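Local coordinates for glycogen synthase (Cyanobacterium sp. CLg1, PDB 6GNF), which belongs to the starch and bacterial glycogen synthases, two-domain glycosyltransferases of the GT-B fold, with ADP and a glycan bound in its pockets, at residues Ile369-Met372 / Pro373-Gln377; Val451-Val455 / Gly456-Asp460; Ala520-Ser524 / Trp525-Ala529. All blocks are in the same frame, centred on the assembly; numbering follows the deposited sequence.

Contact 1: residues Ile369-Met372 / Pro373-Gln377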
ATOM      1  N   ILE A 369     -11.564   3.788  18.755  1.00 77.68           N
ATOM      2  CA  ILE A 369     -11.377   4.527  19.998  1.00 81.01           C
ATOM      3  C   ILE A 369     -12.692   5.148  20.475  1.00 82.49           C
ATOM      4  O   ILE A 369     -13.025   5.063  21.655  1.00 85.03           O
ATOM      5  CB  ILE A 369     -10.287   5.607  19.845  1.00 82.40           C
ATOM      6  CG1 ILE A 369      -8.916   4.938  19.709  1.00 82.49           C
ATOM      7  CG2 ILE A 369     -10.282   6.558  21.037  1.00 84.63           C
ATOM      8  CD1 ILE A 369      -7.836   5.850  19.167  1.00 84.29           C
ATOM      9  N   ALA A 370     -13.439   5.749  19.554  1.00 81.64           N
ATOM     10  CA  ALA A 370     -14.722   6.370  19.888  1.00 83.31           C
ATOM     11  C   ALA A 370     -15.782   5.339  20.286  1.00 84.62           C
ATOM     12  O   ALA A 370     -16.738   5.675  20.986  1.00 88.38           O
ATOM     13  CB  ALA A 370     -15.223   7.215  18.727  1.00 82.66           C
ATOM     14  N   ALA A 371     -15.606   4.091  19.857  1.00 82.77           N
ATOM     15  CA  ALA A 371     -16.585   3.034  20.117  1.00 83.75           C
ATOM     16  C   ALA A 371     -16.500   2.440  21.521  1.00 85.79           C
ATOM     17  O   ALA A 371     -17.385   1.680  21.914  1.00 87.06           O
ATOM     18  CB  ALA A 371     -16.435   1.923  19.086  1.00 81.55           C
ATOM     19  N   MET A 372     -15.453   2.787  22.272  1.00 87.23           N
ATOM     20  CA  MET A 372     -15.160   2.135  23.559  1.00 89.17           C
ATOM     21  C   MET A 372     -16.321   2.120  24.554  1.00 91.79           C
ATOM     22  O   MET A 372     -16.591   1.078  25.151  1.00 93.19           O
ATOM     23  CB  MET A 372     -13.917   2.753  24.211  1.00 89.68           C
ATOM     24  CG  MET A 372     -12.619   2.424  23.489  1.00 87.98           C
ATOM     25  SD  MET A 372     -12.114   0.706  23.719  1.00 87.14           S
ATOM     26  CE  MET A 372     -11.120   0.443  22.252  1.00 84.16           C
ATOM     27  N   PRO A 373     -17.028   3.256  24.720  1.00 94.36           N
ATOM     28  CA  PRO A 373     -18.160   3.250  25.654  1.00 97.14           C
ATOM     29  C   PRO A 373     -19.205   2.180  25.329  1.00 97.61           C
ATOM     30  O   PRO A 373     -19.750   1.562  26.244  1.00100.89           O
ATOM     31  CB  PRO A 373     -18.755   4.655  25.501  1.00 98.51           C
ATOM     32  CG  PRO A 373     -17.630   5.492  24.989  1.00 97.57           C
ATOM     33  CD  PRO A 373     -16.831   4.585  24.109  1.00 93.85           C
ATOM     34  N   LYS A 374     -19.454   1.942  24.043  1.00 96.00           N
ATOM     35  CA  LYS A 374     -20.420   0.928  23.622  1.00 96.44           C
ATOM     36  C   LYS A 374     -19.846  -0.490  23.609  1.00 94.79           C
ATOM     37  O   LYS A 374     -20.597  -1.459  23.589  1.00 95.39           O
ATOM     38  CB  LYS A 374     -20.958   1.247  22.228  1.00 96.79           C
ATOM     39  CG  LYS A 374     -21.851   2.479  22.158  1.00100.48           C
ATOM     40  CD  LYS A 374     -22.894   2.329  21.057  1.00101.96           C
ATOM     41  CE  LYS A 374     -23.700   3.600  20.846  1.00104.53           C
ATOM     42  NZ  LYS A 374     -22.979   4.546  19.952  1.00104.21           N
ATOM     43  N   LEU A 375     -18.526  -0.610  23.554  1.00 93.95           N
ATOM     44  CA  LEU A 375     -17.890  -1.921  23.386  1.00 94.53           C
ATOM     45  C   LEU A 375     -17.954  -2.813  24.626  1.00 97.36           C
ATOM     46  O   LEU A 375     -17.998  -4.044  24.514  1.00 95.82           O
ATOM     47  CB  LEU A 375     -16.433  -1.763  22.943  1.00 92.25           C
ATOM     48  CG  LEU A 375     -16.209  -1.317  21.497  1.00 90.72           C
ATOM     49  CD1 LEU A 375     -14.722  -1.146  21.230  1.00 89.51           C
ATOM     50  CD2 LEU A 375     -16.824  -2.296  20.507  1.00 90.27           C
ATOM     51  N   LYS A 376     -17.961  -2.208  25.809  1.00101.04           N
ATOM     52  CA  LYS A 376     -17.960  -2.992  27.043  1.00104.52           C
ATOM     53  C   LYS A 376     -19.137  -3.969  27.092  1.00106.76           C
ATOM     54  O   LYS A 376     -19.022  -5.063  27.642  1.00103.78           O
ATOM     55  CB  LYS A 376     -17.975  -2.089  28.278  1.00108.23           C
ATOM     56  CG  LYS A 376     -17.508  -2.817  29.524  1.00111.52           C
ATOM     57  CD  LYS A 376     -17.306  -1.896  30.714  1.00116.49           C
ATOM     58  CE  LYS A 376     -16.571  -2.626  31.831  1.00118.95           C
ATOM     59  NZ  LYS A 376     -16.780  -2.001  33.166  1.00122.69           N
ATOM     60  N   GLN A 377     -20.259  -3.567  26.498  1.00109.84           N
ATOM     61  CA  GLN A 377     -21.459  -4.400  26.416  1.00111.10           C
ATOM     62  C   GLN A 377     -21.235  -5.728  25.682  1.00107.46           C
ATOM     63  O   GLN A 377     -21.930  -6.708  25.946  1.00105.47           O
ATOM     64  CB  GLN A 377     -22.585  -3.615  25.721  1.00114.19           C
ATOM     65  CG  GLN A 377     -23.077  -2.379  26.474  1.00119.57           C
ATOM     66  CD  GLN A 377     -23.698  -2.683  27.838  1.00127.87           C
ATOM     67  OE1 GLN A 377     -23.805  -3.839  28.250  1.00133.78           O
ATOM     68  NE2 GLN A 377     -24.133  -1.638  28.533  1.00132.36           N
TER
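The pyrrolidine ring of P373 is set tight against M372, its CD only 3.4 Å from M372 CB, and the same CD lies 3.3 Å from A370 O. Beyond these segments Y403 packs on it. The flat group beside this puckered ring is the M372 carbonyl, which takes L375 N at 3.0 Å from above its plane, 69° out of it, so the bond uses no lone-pair direction. L375 N also makes a weak bond to A371 O, an acceptor shared with K374 N, likewise weakly. This mix of three- and four-residue spacings is what a locally irregular, partly 3-10-like stretch of helix gives, in the connection from strand 352-356 to strand 381-385 of the Rossmann-like domain. L375 has CG beside its own N (chi1 -73°), which turns CG back to 3.2 Å from A371 O and 4.0 Å from A371 CB. M372 bends at chi2 (-72°) to bring SD across L375 CD1 at 4.1 Å. Helix 485-503 closes over A371 through V492 and M495 and touches L375 through M499, while V399 of helix 390-402 meets M372. K374 reaches away, its NZ in a salt bridge with D493.

Contact 2: residues Val451-Val455 / Gly456-Asp460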
ATOM      1  N   VAL A 451     -13.143  -9.210  10.198  1.00 63.43           N
ATOM      2  CA  VAL A 451     -14.380  -8.459  10.342  1.00 63.91           C
ATOM      3  C   VAL A 451     -14.073  -7.084   9.764  1.00 63.04           C
ATOM      4  O   VAL A 451     -13.369  -6.289  10.382  1.00 62.55           O
ATOM      5  CB  VAL A 451     -14.831  -8.360  11.815  1.00 64.59           C
ATOM      6  CG1 VAL A 451     -16.156  -7.629  11.940  1.00 65.99           C
ATOM      7  CG2 VAL A 451     -14.924  -9.738  12.437  1.00 66.38           C
ATOM      8  N   VAL A 452     -14.608  -6.818   8.575  1.00 62.58           N
ATOM      9  CA  VAL A 452     -14.114  -5.745   7.729  1.00 61.94           C
ATOM     10  C   VAL A 452     -15.220  -4.837   7.201  1.00 62.75           C
ATOM     11  O   VAL A 452     -16.383  -5.217   7.138  1.00 64.17           O
ATOM     12  CB  VAL A 452     -13.323  -6.326   6.535  1.00 61.31           C
ATOM     13  CG1 VAL A 452     -12.173  -7.183   7.039  1.00 61.10           C
ATOM     14  CG2 VAL A 452     -14.215  -7.148   5.618  1.00 62.31           C
ATOM     15  N   ALA A 453     -14.837  -3.619   6.841  1.00 61.96           N
ATOM     16  CA  ALA A 453     -15.747  -2.695   6.181  1.00 62.62           C
ATOM     17  C   ALA A 453     -16.054  -3.186   4.764  1.00 63.48           C
ATOM     18  O   ALA A 453     -15.186  -3.753   4.101  1.00 62.50           O
ATOM     19  CB  ALA A 453     -15.147  -1.301   6.127  1.00 61.31           C
ATOM     20  N   PRO A 454     -17.282  -2.945   4.288  1.00 66.25           N
ATOM     21  CA  PRO A 454     -17.689  -3.381   2.956  1.00 66.74           C
ATOM     22  C   PRO A 454     -17.231  -2.410   1.870  1.00 64.36           C
ATOM     23  O   PRO A 454     -18.051  -1.792   1.208  1.00 66.13           O
ATOM     24  CB  PRO A 454     -19.216  -3.397   3.073  1.00 68.29           C
ATOM     25  CG  PRO A 454     -19.512  -2.254   3.989  1.00 69.61           C
ATOM     26  CD  PRO A 454     -18.371  -2.218   4.978  1.00 69.09           C
ATOM     27  N   VAL A 455     -15.923  -2.290   1.674  1.00 62.70           N
ATOM     28  CA  VAL A 455     -15.371  -1.373   0.669  1.00 60.63           C
ATOM     29  C   VAL A 455     -14.175  -1.995  -0.037  1.00 58.98           C
ATOM     30  O   VAL A 455     -13.443  -2.794   0.546  1.00 57.76           O
ATOM     31  CB  VAL A 455     -14.967  -0.016   1.292  1.00 60.86           C
ATOM     32  CG1 VAL A 455     -16.190   0.717   1.836  1.00 62.19           C
ATOM     33  CG2 VAL A 455     -13.930  -0.203   2.399  1.00 61.01           C
ATOM     34  N   GLY A 456     -14.009  -1.636  -1.307  1.00 58.75           N
ATOM     35  CA  GLY A 456     -12.845  -2.035  -2.098  1.00 56.60           C
ATOM     36  C   GLY A 456     -12.575  -3.524  -2.059  1.00 56.51           C
ATOM     37  O   GLY A 456     -13.505  -4.326  -2.112  1.00 59.30           O
ATOM     38  N   GLY A 457     -11.306  -3.892  -1.953  1.00 54.53           N
ATOM     39  CA  GLY A 457     -10.896  -5.289  -1.998  1.00 55.24           C
ATOM     40  C   GLY A 457     -11.241  -6.118  -0.777  1.00 57.55           C
ATOM     41  O   GLY A 457     -11.084  -7.340  -0.797  1.00 59.17           O
ATOM     42  N   LEU A 458     -11.736  -5.476   0.281  1.00 58.97           N
ATOM     43  CA  LEU A 458     -12.219  -6.214   1.446  1.00 60.41           C
ATOM     44  C   LEU A 458     -13.453  -7.030   1.074  1.00 62.99           C
ATOM     45  O   LEU A 458     -13.650  -8.134   1.579  1.00 65.60           O
ATOM     46  CB  LEU A 458     -12.527  -5.270   2.607  1.00 60.52           C
ATOM     47  CG  LEU A 458     -11.336  -4.469   3.144  1.00 58.98           C
ATOM     48  CD1 LEU A 458     -11.793  -3.434   4.167  1.00 59.43           C
ATOM     49  CD2 LEU A 458     -10.283  -5.383   3.742  1.00 57.51           C
ATOM     50  N   VAL A 459     -14.276  -6.484   0.179  1.00 64.39           N
ATOM     51  CA  VAL A 459     -15.423  -7.217  -0.352  1.00 65.86           C
ATOM     52  C   VAL A 459     -14.949  -8.430  -1.154  1.00 64.70           C
ATOM     53  O   VAL A 459     -15.500  -9.514  -1.037  1.00 68.28           O
ATOM     54  CB  VAL A 459     -16.313  -6.325  -1.253  1.00 67.70           C
ATOM     55  CG1 VAL A 459     -17.447  -7.146  -1.857  1.00 69.87           C
ATOM     56  CG2 VAL A 459     -16.884  -5.154  -0.455  1.00 68.22           C
ATOM     57  N   ASP A 460     -13.918  -8.249  -1.966  1.00 64.28           N
ATOM     58  CA  ASP A 460     -13.372  -9.332  -2.784  1.00 64.43           C
ATOM     59  C   ASP A 460     -12.708 -10.429  -1.961  1.00 64.63           C
ATOM     60  O   ASP A 460     -12.809 -11.598  -2.310  1.00 66.71           O
ATOM     61  CB  ASP A 460     -12.339  -8.787  -3.791  1.00 64.43           C
ATOM     62  CG  ASP A 460     -12.970  -8.045  -4.942  1.00 65.96           C
ATOM     63  OD1 ASP A 460     -13.961  -8.540  -5.513  1.00 72.36           O
ATOM     64  OD2 ASP A 460     -12.473  -6.961  -5.292  1.00 65.70           O
TER
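L458 reaches back from the start of its helix onto the end of the strand, and V452, A453 and V455 receive it. Its CB is wedged among two backbone oxygens and a methyl: V455 O at 3.3 Å, A453 O a little further, and V452 CG2 at 3.9 Å. CG stands beside the L458 backbone N (chi1 -62°), still close to V455 O. At the tip, CD1 closes to 3.4 Å on A453 O, touches V452 CB at 4.0 Å, and meets V455 CG2 more loosely. Beyond these segments, M429 of strand 426-429 and E434 also touch the leucine. Its amide is held too, for L458 N donates to V455 O at 3.2 Å; V455 O is therefore gripped by the N-H and packed by the side chain of one residue. V459, next along, lays CG2 against P454 C at 3.6 Å, on the inverse gamma turn that P454 centres, with its weak bond from V455 N to A453 O. The reversal itself falls at G456, whose positive phi (51°) suits a glycine. Its N donates to E278 OE2 and its O accepts from N274 ND2, tying the turn to helix 273-281. Strand 449-452, this glycine-rich turn and helix 457-461 open a beta-alpha-beta unit that ends in strand 468-469, and the L458 side chain lies about 8 Å from bound ADP, consistent with a strand-to-helix turn near the nucleotide site of a GT-B glycosyltransferase.

Contact 3: residues Ala520-Ser524 / Trp525-Ala529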
ATOM      1  N   ALA A 520      -7.265 -22.678   4.856  1.00 74.31           N
ATOM      2  CA  ALA A 520      -7.202 -23.372   3.566  1.00 74.95           C
ATOM      3  C   ALA A 520      -7.269 -22.410   2.380  1.00 73.78           C
ATOM      4  O   ALA A 520      -7.037 -22.818   1.246  1.00 73.75           O
ATOM      5  CB  ALA A 520      -8.323 -24.391   3.467  1.00 75.86           C
ATOM      6  N   ASN A 521      -7.610 -21.149   2.647  1.00 73.23           N
ATOM      7  CA  ASN A 521      -7.740 -20.124   1.613  1.00 70.80           C
ATOM      8  C   ASN A 521      -6.391 -19.717   1.039  1.00 68.73           C
ATOM      9  O   ASN A 521      -5.541 -19.193   1.757  1.00 68.05           O
ATOM     10  CB  ASN A 521      -8.441 -18.895   2.196  1.00 69.81           C
ATOM     11  CG  ASN A 521      -8.802 -17.868   1.145  1.00 69.42           C
ATOM     12  OD1 ASN A 521      -8.926 -18.192  -0.031  1.00 70.05           O
ATOM     13  ND2 ASN A 521      -8.990 -16.618   1.573  1.00 69.82           N
ATOM     14  N   ASP A 522      -6.200 -19.949  -0.255  1.00 68.99           N
ATOM     15  CA  ASP A 522      -4.934 -19.636  -0.914  1.00 69.26           C
ATOM     16  C   ASP A 522      -4.887 -18.151  -1.290  1.00 65.45           C
ATOM     17  O   ASP A 522      -5.652 -17.684  -2.126  1.00 62.61           O
ATOM     18  CB  ASP A 522      -4.755 -20.517  -2.151  1.00 72.96           C
ATOM     19  CG  ASP A 522      -3.485 -20.205  -2.923  1.00 76.13           C
ATOM     20  OD1 ASP A 522      -2.475 -19.757  -2.325  1.00 76.31           O
ATOM     21  OD2 ASP A 522      -3.505 -20.416  -4.156  1.00 82.23           O
ATOM     22  N   VAL A 523      -3.998 -17.415  -0.633  1.00 64.55           N
ATOM     23  CA  VAL A 523      -3.841 -15.981  -0.856  1.00 64.27           C
ATOM     24  C   VAL A 523      -2.424 -15.645  -1.352  1.00 63.61           C
ATOM     25  O   VAL A 523      -1.934 -14.538  -1.146  1.00 62.61           O
ATOM     26  CB  VAL A 523      -4.175 -15.175   0.424  1.00 63.63           C
ATOM     27  CG1 VAL A 523      -5.656 -15.264   0.734  1.00 65.48           C
ATOM     28  CG2 VAL A 523      -3.368 -15.652   1.623  1.00 63.84           C
ATOM     29  N   SER A 524      -1.752 -16.626  -1.956  1.00 64.19           N
ATOM     30  CA  SER A 524      -0.408 -16.414  -2.492  1.00 63.10           C
ATOM     31  C   SER A 524      -0.472 -15.614  -3.786  1.00 61.93           C
ATOM     32  O   SER A 524      -1.567 -15.331  -4.302  1.00 61.30           O
ATOM     33  CB  SER A 524       0.279 -17.743  -2.758  1.00 64.47           C
ATOM     34  OG  SER A 524      -0.350 -18.413  -3.833  1.00 70.20           O
ATOM     35  N   TRP A 525       0.705 -15.253  -4.306  1.00 59.56           N
ATOM     36  CA  TRP A 525       0.802 -14.493  -5.549  1.00 58.77           C
ATOM     37  C   TRP A 525       0.575 -15.325  -6.817  1.00 61.43           C
ATOM     38  O   TRP A 525       0.474 -14.776  -7.904  1.00 62.45           O
ATOM     39  CB  TRP A 525       2.152 -13.776  -5.620  1.00 55.34           C
ATOM     40  CG  TRP A 525       2.140 -12.501  -4.884  1.00 54.20           C
ATOM     41  CD1 TRP A 525       2.757 -12.228  -3.702  1.00 54.05           C
ATOM     42  CD2 TRP A 525       1.439 -11.313  -5.256  1.00 53.25           C
ATOM     43  NE1 TRP A 525       2.494 -10.932  -3.320  1.00 51.87           N
ATOM     44  CE2 TRP A 525       1.689 -10.348  -4.257  1.00 51.40           C
ATOM     45  CE3 TRP A 525       0.633 -10.967  -6.342  1.00 53.04           C
ATOM     46  CZ2 TRP A 525       1.156  -9.067  -4.305  1.00 52.20           C
ATOM     47  CZ3 TRP A 525       0.107  -9.685  -6.395  1.00 53.34           C
ATOM     48  CH2 TRP A 525       0.370  -8.750  -5.380  1.00 52.97           C
ATOM     49  N   LYS A 526       0.495 -16.640  -6.673  1.00 67.38           N
ATOM     50  CA  LYS A 526       0.416 -17.571  -7.802  1.00 71.73           C
ATOM     51  C   LYS A 526      -0.668 -17.210  -8.829  1.00 71.19           C
ATOM     52  O   LYS A 526      -0.356 -16.942  -9.990  1.00 71.65           O
ATOM     53  CB  LYS A 526       0.210 -18.985  -7.257  1.00 75.89           C
ATOM     54  CG  LYS A 526       0.617 -20.130  -8.171  1.00 82.18           C
ATOM     55  CD  LYS A 526       1.059 -21.337  -7.335  1.00 88.15           C
ATOM     56  CE  LYS A 526       0.370 -22.630  -7.742  1.00 93.16           C
ATOM     57  NZ  LYS A 526       0.655 -23.015  -9.153  1.00 95.89           N
ATOM     58  N   LYS A 527      -1.923 -17.155  -8.390  1.00 70.96           N
ATOM     59  CA  LYS A 527      -3.051 -16.848  -9.282  1.00 71.62           C
ATOM     60  C   LYS A 527      -3.080 -15.411  -9.799  1.00 65.00           C
ATOM     61  O   LYS A 527      -3.369 -15.206 -10.976  1.00 66.60           O
ATOM     62  CB  LYS A 527      -4.385 -17.155  -8.602  1.00 75.08           C
ATOM     63  CG  LYS A 527      -4.655 -18.636  -8.428  1.00 82.93           C
ATOM     64  CD  LYS A 527      -5.805 -18.865  -7.463  1.00 87.79           C
ATOM     65  CE  LYS A 527      -5.864 -20.306  -6.982  1.00 93.98           C
ATOM     66  NZ  LYS A 527      -6.292 -21.238  -8.061  1.00 99.29           N
ATOM     67  N   PRO A 528      -2.900 -14.422  -8.910  1.00 59.13           N
ATOM     68  CA  PRO A 528      -2.894 -13.063  -9.442  1.00 57.83           C
ATOM     69  C   PRO A 528      -1.717 -12.780 -10.378  1.00 56.95           C
ATOM     70  O   PRO A 528      -1.907 -12.114 -11.396  1.00 58.71           O
ATOM     71  CB  PRO A 528      -2.843 -12.178  -8.188  1.00 55.37           C
ATOM     72  CG  PRO A 528      -2.489 -13.079  -7.069  1.00 56.75           C
ATOM     73  CD  PRO A 528      -2.981 -14.436  -7.445  1.00 57.81           C
ATOM     74  N   ALA A 529      -0.543 -13.328 -10.083  1.00 56.33           N
ATOM     75  CA  ALA A 529       0.626 -13.131 -10.956  1.00 55.08           C
ATOM     76  C   ALA A 529       0.314 -13.631 -12.356  1.00 55.49           C
ATOM     77  O   ALA A 529       0.667 -12.992 -13.346  1.00 54.87           O
ATOM     78  CB  ALA A 529       1.841 -13.856 -10.411  1.00 55.10           C
TER
HETATM   79  O   HOH W   1      -2.596 -17.880  -5.582  1.00 62.13           O
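W525 follows S524 directly and rests its CB 3.7 Å from S524 C, while the indole goes to helix 39-54. Its carbonyl accepts from A529 N at 2.8 Å, a helical i to i+4 bond. K526 comes next, and its N points at S524 OG, 3.5 Å off: a long, weak capping bond at the start of the helix. That hydroxyl can reach it because OG sits between the S524 backbone N and carbonyl carbon (chi1 69°). OG also gives its own proton to D522 OD1 at 2.9 Å, on the syn side and 16° out of the carboxylate plane. OD1 takes a second bond, from S524 N at 3.2 Å, which closes an Asx turn and arrives 55° out of that plane, so two donors fix the carboxylate's rotation. K527 joins the network through a water, to which its N donates at 3.0 Å; the water in turn donates to D522 OD2 and S524 OG, bridging the loop and the first helical turn. The K527 side chain crosses the aspartate, CE 3.7 Å from D522 OD2, and its opposite charge probably favours the carboxylate without forming a salt bridge. P528, which lacks an N-H, packs its CD 3.6 Å from S524 O. The loop joins helix 509-520 to helix 526-540: V523 shares a backbone hydrogen bond with T305 and packs on helix 439-445, whereas W525 inserts against V43, L47 and E50 of helix 39-54, and A529 also touches E50.

The three contacts come one after another along the chain, and none touches another. Contacts 1 and 2 both belong to the domain built on the six-stranded parallel sheet, about 22 Å apart between centres: contact 1 in the connection after strand 352-356, contact 2 at the end of strand 449-452, near the bound ligands. Contact 3, about 18 Å from contact 2 and about 36 Å from contact 1 between centres, lies where the chain passes from helix 509-520 into helix 526-540. There it meets helix 439-445 of the parallel-sheet domain and helix 39-54 of the nine-stranded-sheet domain. The C-terminal stretch thus returns to the first domain, as in other GT-B proteins.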